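Local coordinates for protein UDP-N-acetylglucosamine pyrophosphorylase (Entamoeba histolytica, PDB 3OC9) that probably catalyses the formation of UDP-N-acetylglucosamine and diphosphate from UTP and N-acetyl-alpha-D-glucosamine 1-phosphate, at residues L357-L362 with I398-I403; I64-F69 with E378-K383; D187-K192 with N348-D353. All coordinates share one frame; numbering follows the deposited sequence.

Overall arrangement
From the N terminus, the chain first sets down 64-69, which runs into the start of helix 68-87 and waits more than three hundred residues for its partner, 378-383; this is contact 2. Inside that long loop nests contact 3, where the loop segment 187-192 after strand 180-184 meets 348-353 on helix 347-364. The same helix then supplies 357-362 for contact 1, which closes on the C-terminal stretch 398-403. Contacts 1 and 2 cross along the chain, because 378-383 falls between the segments of contact 1, and strands 377-379 and 402-404 pair in parallel to link them. Together the three tie helix 347-364 and the C-terminal strands to the start of helix 68-87 and the loop after strand 180-184.

Contact 1 (L357-L362 with I398-I403); sequences LNIYYL and IQLPFI
L362 is the side chain that reaches across from helix 347-364 to both I398 and F402. Its CB already points at the opposite segment, but neither CB nor CG makes a close approach there; CG lies instead near I379 CD1. With chi2 at 166°, CD1 stands anti to CA at the far end of the side chain, and from there it meets two partners: L362 CD1 lies 4.1 Å from F402 CD2, and its distance to I398 CD1 is the same. The other branch, L362 CD2, takes the closer hold on I398, with 3.8 Å to I398 CD1. That one methyl of I398 is thus gripped by both tips of the leucine fork, and the two side chains cross at about a right angle.

One turn earlier on the helix, I359 adds a second, smaller touch. Its CB does not aim at the other segment, yet the extended CG1-CD1 arm (chi2 169°) carries the methyl over, and I359 CD1 ends 3.8 Å from L400 CD1. L400 comes just before a cis peptide bond to P401, in the short break between strands 397-399 and 402-404. Everything that meets across this interface is hydrocarbon.

F402 also packs edge-to-face with F393. I359, L362 and L400 also share V369 and C377, so the helix lies against the two small parallel pairs of strands, 368-370 with 397-399 and 377-379 with 402-404, while N358 ND2 bonds to C377 O beside them.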
# COMPACT_ATOMS: atom_id res chain seq x y z
N LEU A 357 10.69 -8.50 -13.53
CA LEU A 357 11.03 -9.01 -12.19
C LEU A 357 11.12 -10.56 -12.15
O LEU A 357 12.06 -11.13 -11.56
CB LEU A 357 10.02 -8.49 -11.14
CG LEU A 357 10.26 -8.91 -9.68
CD1 LEU A 357 11.66 -8.50 -9.19
CD2 LEU A 357 9.15 -8.35 -8.75
N ASN A 358 10.15 -11.23 -12.77
CA ASN A 358 10.09 -12.69 -12.74
C ASN A 358 11.28 -13.35 -13.48
O ASN A 358 11.83 -14.37 -13.03
CB ASN A 358 8.73 -13.20 -13.28
CG ASN A 358 7.56 -12.85 -12.37
OD1 ASN A 358 7.74 -12.60 -11.17
ND2 ASN A 358 6.35 -12.84 -12.93
N ILE A 359 11.71 -12.72 -14.57
CA ILE A 359 12.95 -13.14 -15.29
C ILE A 359 14.21 -13.01 -14.41
O ILE A 359 15.03 -13.94 -14.33
CB ILE A 359 13.12 -12.34 -16.61
CG1 ILE A 359 11.97 -12.67 -17.57
CG2 ILE A 359 14.49 -12.62 -17.26
CD1 ILE A 359 11.89 -11.75 -18.78
N TYR A 360 14.34 -11.86 -13.74
CA TYR A 360 15.40 -11.63 -12.76
C TYR A 360 15.45 -12.71 -11.67
O TYR A 360 16.54 -13.22 -11.35
CB TYR A 360 15.30 -10.19 -12.16
CG TYR A 360 16.18 -9.91 -10.93
CD1 TYR A 360 17.50 -9.49 -11.08
CD2 TYR A 360 15.67 -10.06 -9.63
CE1 TYR A 360 18.31 -9.23 -9.96
CE2 TYR A 360 16.47 -9.81 -8.50
CZ TYR A 360 17.78 -9.39 -8.68
OH TYR A 360 18.59 -9.14 -7.58
N TYR A 361 14.30 -13.08 -11.10
CA TYR A 361 14.25 -14.10 -10.03
C TYR A 361 14.68 -15.50 -10.56
O TYR A 361 15.43 -16.24 -9.89
CB TYR A 361 12.85 -14.15 -9.38
CG TYR A 361 12.57 -13.03 -8.35
CD1 TYR A 361 13.60 -12.48 -7.56
CD2 TYR A 361 11.25 -12.58 -8.13
CE1 TYR A 361 13.33 -11.46 -6.59
CE2 TYR A 361 10.97 -11.56 -7.17
CZ TYR A 361 12.02 -11.02 -6.41
OH TYR A 361 11.75 -10.02 -5.46
N LEU A 362 14.23 -15.85 -11.77
CA LEU A 362 14.67 -17.11 -12.40
C LEU A 362 16.20 -17.19 -12.57
O LEU A 362 16.79 -18.24 -12.29
CB LEU A 362 13.96 -17.34 -13.74
CG LEU A 362 12.52 -17.87 -13.70
CD1 LEU A 362 11.82 -17.73 -15.08
CD2 LEU A 362 12.42 -19.33 -13.19
N ILE A 398 15.26 -22.17 -20.00
CA ILE A 398 13.85 -21.83 -20.18
C ILE A 398 13.64 -20.87 -21.35
O ILE A 398 14.27 -19.81 -21.40
CB ILE A 398 13.25 -21.18 -18.88
CG1 ILE A 398 13.41 -22.11 -17.67
CG2 ILE A 398 11.79 -20.78 -19.10
CD1 ILE A 398 13.20 -21.41 -16.30
N GLN A 399 12.73 -21.24 -22.26
CA GLN A 399 12.38 -20.42 -23.42
C GLN A 399 10.96 -19.84 -23.28
O GLN A 399 9.98 -20.59 -23.32
CB GLN A 399 12.51 -21.23 -24.73
CG GLN A 399 12.10 -20.47 -26.00
CD GLN A 399 12.32 -21.28 -27.29
OE1 GLN A 399 13.41 -21.78 -27.54
NE2 GLN A 399 11.28 -21.39 -28.10
N LEU A 400 10.87 -18.52 -23.10
CA LEU A 400 9.57 -17.84 -22.90
C LEU A 400 8.67 -18.07 -24.12
O LEU A 400 9.19 -18.19 -25.24
CB LEU A 400 9.77 -16.33 -22.63
CG LEU A 400 10.66 -15.93 -21.44
CD1 LEU A 400 10.61 -14.41 -21.19
CD2 LEU A 400 10.23 -16.68 -20.18
N PRO A 401 7.34 -18.14 -23.91
CA PRO A 401 6.54 -17.94 -22.68
C PRO A 401 6.70 -19.01 -21.59
O PRO A 401 6.81 -20.21 -21.89
CB PRO A 401 5.09 -17.95 -23.19
CG PRO A 401 5.19 -17.78 -24.69
CD PRO A 401 6.47 -18.44 -25.07
N PHE A 402 6.68 -18.55 -20.33
CA PHE A 402 6.76 -19.41 -19.14
C PHE A 402 5.62 -19.03 -18.19
O PHE A 402 5.43 -17.84 -17.90
CB PHE A 402 8.12 -19.22 -18.46
CG PHE A 402 8.32 -20.03 -17.19
CD1 PHE A 402 8.68 -21.38 -17.25
CD2 PHE A 402 8.19 -19.43 -15.94
CE1 PHE A 402 8.89 -22.13 -16.07
CE2 PHE A 402 8.40 -20.16 -14.77
CZ PHE A 402 8.74 -21.52 -14.83
N ILE A 403 4.84 -20.03 -17.76
CA ILE A 403 3.69 -19.83 -16.85
C ILE A 403 3.71 -20.87 -15.73
O ILE A 403 3.59 -22.08 -15.98
CB ILE A 403 2.32 -19.86 -17.61
CG1 ILE A 403 2.21 -18.67 -18.57
CG2 ILE A 403 1.13 -19.87 -16.62
CD1 ILE A 403 0.94 -18.66 -19.43

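Contact 2 (I64-F69 with E378-K383); sequences IPKSIF and EISFRK
The backbones of I64 and E378 stay well apart, 8.4 Å between their CA atoms, so side chains and water have to span the gap. E378 does so with an extended chain whose carboxylate receives the loop's backbone: I64 N gives E378 OE1 a weak bond of 3.4 Å, fairly straight at 157°, while OE2 takes E63 N and the hydroxyl of Y355. A water donates to both I64 O (2.7 Å) and E378 OE1 (3.1 Å), so the peptide groups flanking I64 are tied to the same carboxylate. Further along, K66 runs out fully extended beyond CG and brings its amine to S380. K66 NZ and S380 OG are 3.4 Å apart, but the angle is too poor for a bond; the ammonium is held by E74 and by Q405 at the C terminus. A second water bridges more loosely, accepting from F381 N at 3.0 Å and only weakly from K66 NZ. S380 OG instead accepts from R382 N at 3.1 Å. This is an ST turn, which leads the chain out of strand 377-379 alongside helix 68-87.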
# COMPACT_ATOMS: atom_id res chain seq x y z
N ILE A 64 -3.34 -15.52 -17.10
CA ILE A 64 -4.26 -16.12 -16.11
C ILE A 64 -4.84 -14.96 -15.28
O ILE A 64 -4.17 -14.42 -14.38
CB ILE A 64 -3.53 -17.15 -15.19
CG1 ILE A 64 -2.80 -18.22 -16.00
CG2 ILE A 64 -4.51 -17.79 -14.19
CD1 ILE A 64 -3.69 -19.02 -16.95
N PRO A 65 -6.09 -14.55 -15.57
CA PRO A 65 -6.61 -13.31 -14.95
C PRO A 65 -6.99 -13.45 -13.47
O PRO A 65 -7.74 -14.37 -13.11
CB PRO A 65 -7.86 -12.99 -15.78
CG PRO A 65 -7.96 -14.06 -16.85
CD PRO A 65 -7.12 -15.21 -16.40
N LYS A 66 -6.49 -12.52 -12.65
CA LYS A 66 -6.80 -12.47 -11.21
C LYS A 66 -7.07 -11.04 -10.71
O LYS A 66 -6.50 -10.08 -11.22
CB LYS A 66 -5.66 -13.09 -10.40
CG LYS A 66 -5.39 -14.57 -10.71
CD LYS A 66 -4.23 -15.13 -9.89
CE LYS A 66 -3.94 -16.58 -10.28
NZ LYS A 66 -2.67 -17.10 -9.67
N SER A 67 -7.96 -10.90 -9.71
CA SER A 67 -8.22 -9.58 -9.10
C SER A 67 -7.08 -9.14 -8.18
O SER A 67 -6.27 -9.97 -7.74
CB SER A 67 -9.54 -9.58 -8.29
OG SER A 67 -9.44 -10.37 -7.12
N ILE A 68 -7.04 -7.84 -7.88
CA ILE A 68 -6.06 -7.28 -6.91
C ILE A 68 -6.22 -7.97 -5.54
O ILE A 68 -5.22 -8.38 -4.91
CB ILE A 68 -6.19 -5.72 -6.82
CG1 ILE A 68 -5.82 -5.04 -8.17
CG2 ILE A 68 -5.34 -5.15 -5.66
CD1 ILE A 68 -6.19 -3.54 -8.25
N PHE A 69 -7.47 -8.09 -5.06
CA PHE A 69 -7.74 -8.81 -3.79
C PHE A 69 -7.23 -10.27 -3.80
O PHE A 69 -6.69 -10.73 -2.78
CB PHE A 69 -9.24 -8.81 -3.42
CG PHE A 69 -9.78 -7.50 -2.81
CD1 PHE A 69 -8.99 -6.66 -2.02
CD2 PHE A 69 -11.14 -7.17 -2.97
CE1 PHE A 69 -9.53 -5.48 -1.44
CE2 PHE A 69 -11.69 -6.01 -2.39
CZ PHE A 69 -10.87 -5.16 -1.64
N GLU A 378 5.05 -15.45 -16.18
CA GLU A 378 4.07 -15.31 -15.07
C GLU A 378 4.29 -16.37 -13.99
O GLU A 378 4.14 -17.58 -14.24
CB GLU A 378 2.62 -15.41 -15.58
CG GLU A 378 2.25 -14.41 -16.67
CD GLU A 378 0.75 -14.19 -16.85
OE1 GLU A 378 -0.10 -14.85 -16.18
OE2 GLU A 378 0.40 -13.31 -17.66
N ILE A 379 4.62 -15.90 -12.79
CA ILE A 379 4.90 -16.75 -11.64
C ILE A 379 3.90 -16.44 -10.52
O ILE A 379 3.90 -15.32 -9.98
CB ILE A 379 6.36 -16.56 -11.12
CG1 ILE A 379 7.38 -16.88 -12.24
CG2 ILE A 379 6.57 -17.38 -9.83
CD1 ILE A 379 8.87 -16.75 -11.84
N SER A 380 3.04 -17.41 -10.17
CA SER A 380 1.97 -17.18 -9.18
C SER A 380 2.51 -16.69 -7.83
O SER A 380 3.51 -17.22 -7.34
CB SER A 380 1.14 -18.44 -8.97
OG SER A 380 0.13 -18.20 -7.99
N PHE A 381 1.84 -15.69 -7.25
CA PHE A 381 2.18 -15.20 -5.89
C PHE A 381 2.01 -16.34 -4.85
O PHE A 381 2.55 -16.26 -3.74
CB PHE A 381 1.29 -14.00 -5.49
CG PHE A 381 1.76 -12.64 -6.02
CD1 PHE A 381 2.65 -12.50 -7.08
CD2 PHE A 381 1.23 -11.47 -5.45
CE1 PHE A 381 3.03 -11.23 -7.56
CE2 PHE A 381 1.59 -10.20 -5.92
CZ PHE A 381 2.50 -10.09 -6.97
N ARG A 382 1.25 -17.38 -5.19
CA ARG A 382 1.12 -18.55 -4.31
C ARG A 382 2.38 -19.45 -4.31
O ARG A 382 2.63 -20.16 -3.33
CB ARG A 382 -0.17 -19.35 -4.63
CG ARG A 382 -0.45 -20.54 -3.72
CD ARG A 382 -0.87 -20.12 -2.30
NE ARG A 382 -0.95 -21.25 -1.37
CZ ARG A 382 0.07 -21.78 -0.70
NH1 ARG A 382 1.31 -21.29 -0.83
NH2 ARG A 382 -0.14 -22.80 0.12
N LYS A 383 3.17 -19.39 -5.38
CA LYS A 383 4.34 -20.27 -5.60
C LYS A 383 5.74 -19.79 -5.14
O LYS A 383 6.60 -20.62 -4.80
CB LYS A 383 4.41 -20.69 -7.07
CG LYS A 383 3.16 -21.40 -7.60
CD LYS A 383 3.01 -22.82 -7.05
CE LYS A 383 3.94 -23.81 -7.75
NZ LYS A 383 3.72 -25.19 -7.24
O HOH W 1 -1.64 -14.40 -13.51
O HOH W 2 -0.74 -14.67 -8.36

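Contact 3 (D187-K192 with N348-D353); sequences DNILCK and NTVKRD
Behind the point where I189 and L190 meet V350 and D353 stands a flat group, the carboxamide of N188, and L190 N lies above its carbonyl plane. The bond from L190 N to N188 OD1 is 3.2 Å long and bent, with the donor raised 38° out of that plane. OD1 also accepts from S334 N, and ND2 donates a hydrogen bond to E332 O, so partners at both polar atoms should fix which way round the amide is turned. The second flat group, the carboxylate of D353, is spoken for by S334, whose hydroxyl bonds to OD2. L190 meets D353 at CB rather than at the carboxylate, with L190 CD1 4.4 Å from D353 CB.

The bond into N188 OD1 makes an Asx turn, and it is superimposed on a type I beta turn from N188 to C191, closed by C191 N on N188 O at 3.3 Å. I189 and L190 are the two corner residues, and both direct their side chains at helix 347-364. The turn belongs to the loop that follows strand 180-184 of the large mixed sheet, in a protein of the GT-A clan.

On the helix, V350 places CG1 anti to its backbone N (chi1 171°), which presents that methyl to I189. V350 CG1 rests against the branch point of the isoleucine: 3.7 Å to I189 CG1, 3.9 Å to I189 CB and 4.0 Å to I189 CG2. The two side chains run at roughly a right angle. Beyond the branch, I189 CD1 turns to I68 on helix 68-87, while F381 packs against I189 O.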
# COMPACT_ATOMS: atom_id res chain seq x y z
N ASP A 187 -3.09 0.36 -4.85
CA ASP A 187 -2.70 0.55 -6.26
C ASP A 187 -1.36 -0.09 -6.65
O ASP A 187 -1.08 -0.27 -7.85
CB ASP A 187 -2.70 2.05 -6.60
CG ASP A 187 -4.09 2.70 -6.49
OD1 ASP A 187 -5.10 1.99 -6.36
OD2 ASP A 187 -4.17 3.95 -6.55
N ASN A 188 -0.49 -0.41 -5.68
CA ASN A 188 0.86 -0.98 -6.00
C ASN A 188 0.90 -2.52 -6.10
O ASN A 188 0.93 -3.22 -5.09
CB ASN A 188 1.91 -0.47 -4.98
CG ASN A 188 3.36 -0.92 -5.31
OD1 ASN A 188 3.64 -1.68 -6.25
ND2 ASN A 188 4.30 -0.42 -4.49
N ILE A 189 0.90 -3.02 -7.34
CA ILE A 189 0.74 -4.46 -7.61
C ILE A 189 1.95 -5.31 -7.09
O ILE A 189 1.79 -6.47 -6.70
CB ILE A 189 0.50 -4.68 -9.17
CG1 ILE A 189 -0.67 -3.79 -9.69
CG2 ILE A 189 0.33 -6.17 -9.53
CD1 ILE A 189 -2.01 -3.89 -8.91
N LEU A 190 3.13 -4.70 -7.05
CA LEU A 190 4.35 -5.42 -6.60
C LEU A 190 4.61 -5.42 -5.09
O LEU A 190 5.62 -5.99 -4.65
CB LEU A 190 5.59 -4.91 -7.37
CG LEU A 190 5.53 -5.06 -8.90
CD1 LEU A 190 6.77 -4.51 -9.58
CD2 LEU A 190 5.33 -6.51 -9.33
N CYS A 191 3.72 -4.78 -4.30
CA CYS A 191 3.93 -4.71 -2.84
C CYS A 191 4.19 -6.08 -2.16
O CYS A 191 3.48 -7.07 -2.43
CB CYS A 191 2.77 -3.97 -2.16
SG CYS A 191 2.99 -3.64 -0.38
N LYS A 192 5.21 -6.15 -1.29
CA LYS A 192 5.53 -7.41 -0.58
C LYS A 192 4.61 -7.71 0.64
O LYS A 192 4.77 -8.73 1.31
CB LYS A 192 7.03 -7.47 -0.18
CG LYS A 192 8.05 -7.67 -1.36
CD LYS A 192 9.50 -7.68 -0.79
CE LYS A 192 10.57 -7.97 -1.88
NZ LYS A 192 11.97 -8.02 -1.25
N ASN A 348 -0.70 -2.19 -19.08
CA ASN A 348 0.49 -2.54 -19.86
C ASN A 348 1.82 -2.26 -19.15
O ASN A 348 2.73 -3.09 -19.23
CB ASN A 348 0.45 -1.89 -21.26
CG ASN A 348 -0.56 -2.57 -22.18
OD1 ASN A 348 -0.91 -3.74 -21.98
ND2 ASN A 348 -1.03 -1.85 -23.20
N THR A 349 1.91 -1.13 -18.44
CA THR A 349 3.14 -0.79 -17.70
C THR A 349 3.34 -1.73 -16.50
O THR A 349 4.49 -2.13 -16.20
CB THR A 349 3.24 0.72 -17.27
OG1 THR A 349 2.21 1.06 -16.32
CG2 THR A 349 3.14 1.65 -18.48
N VAL A 350 2.23 -2.09 -15.85
CA VAL A 350 2.25 -3.09 -14.75
C VAL A 350 2.72 -4.47 -15.26
O VAL A 350 3.61 -5.08 -14.67
CB VAL A 350 0.88 -3.19 -14.01
CG1 VAL A 350 0.87 -4.38 -13.04
CG2 VAL A 350 0.55 -1.86 -13.28
N LYS A 351 2.11 -4.96 -16.34
CA LYS A 351 2.56 -6.21 -17.00
C LYS A 351 4.06 -6.27 -17.33
O LYS A 351 4.73 -7.25 -16.97
CB LYS A 351 1.77 -6.44 -18.30
CG LYS A 351 0.69 -7.45 -18.21
CD LYS A 351 0.22 -7.78 -19.64
CE LYS A 351 -0.99 -8.68 -19.63
NZ LYS A 351 -1.72 -8.67 -20.93
N ARG A 352 4.57 -5.22 -18.00
CA ARG A 352 5.99 -5.12 -18.38
C ARG A 352 6.92 -5.23 -17.16
O ARG A 352 7.94 -5.94 -17.22
CB ARG A 352 6.25 -3.81 -19.15
CG ARG A 352 7.69 -3.59 -19.65
CD ARG A 352 7.89 -2.18 -20.24
NE ARG A 352 7.25 -2.04 -21.55
CZ ARG A 352 6.15 -1.33 -21.77
NH1 ARG A 352 5.57 -0.67 -20.78
NH2 ARG A 352 5.62 -1.28 -22.99
N ASP A 353 6.55 -4.55 -16.07
CA ASP A 353 7.36 -4.53 -14.84
C ASP A 353 7.33 -5.90 -14.12
O ASP A 353 8.38 -6.41 -13.69
CB ASP A 353 6.89 -3.39 -13.88
CG ASP A 353 7.31 -1.97 -14.35
OD1 ASP A 353 8.29 -1.82 -15.11
OD2 ASP A 353 6.67 -0.99 -13.91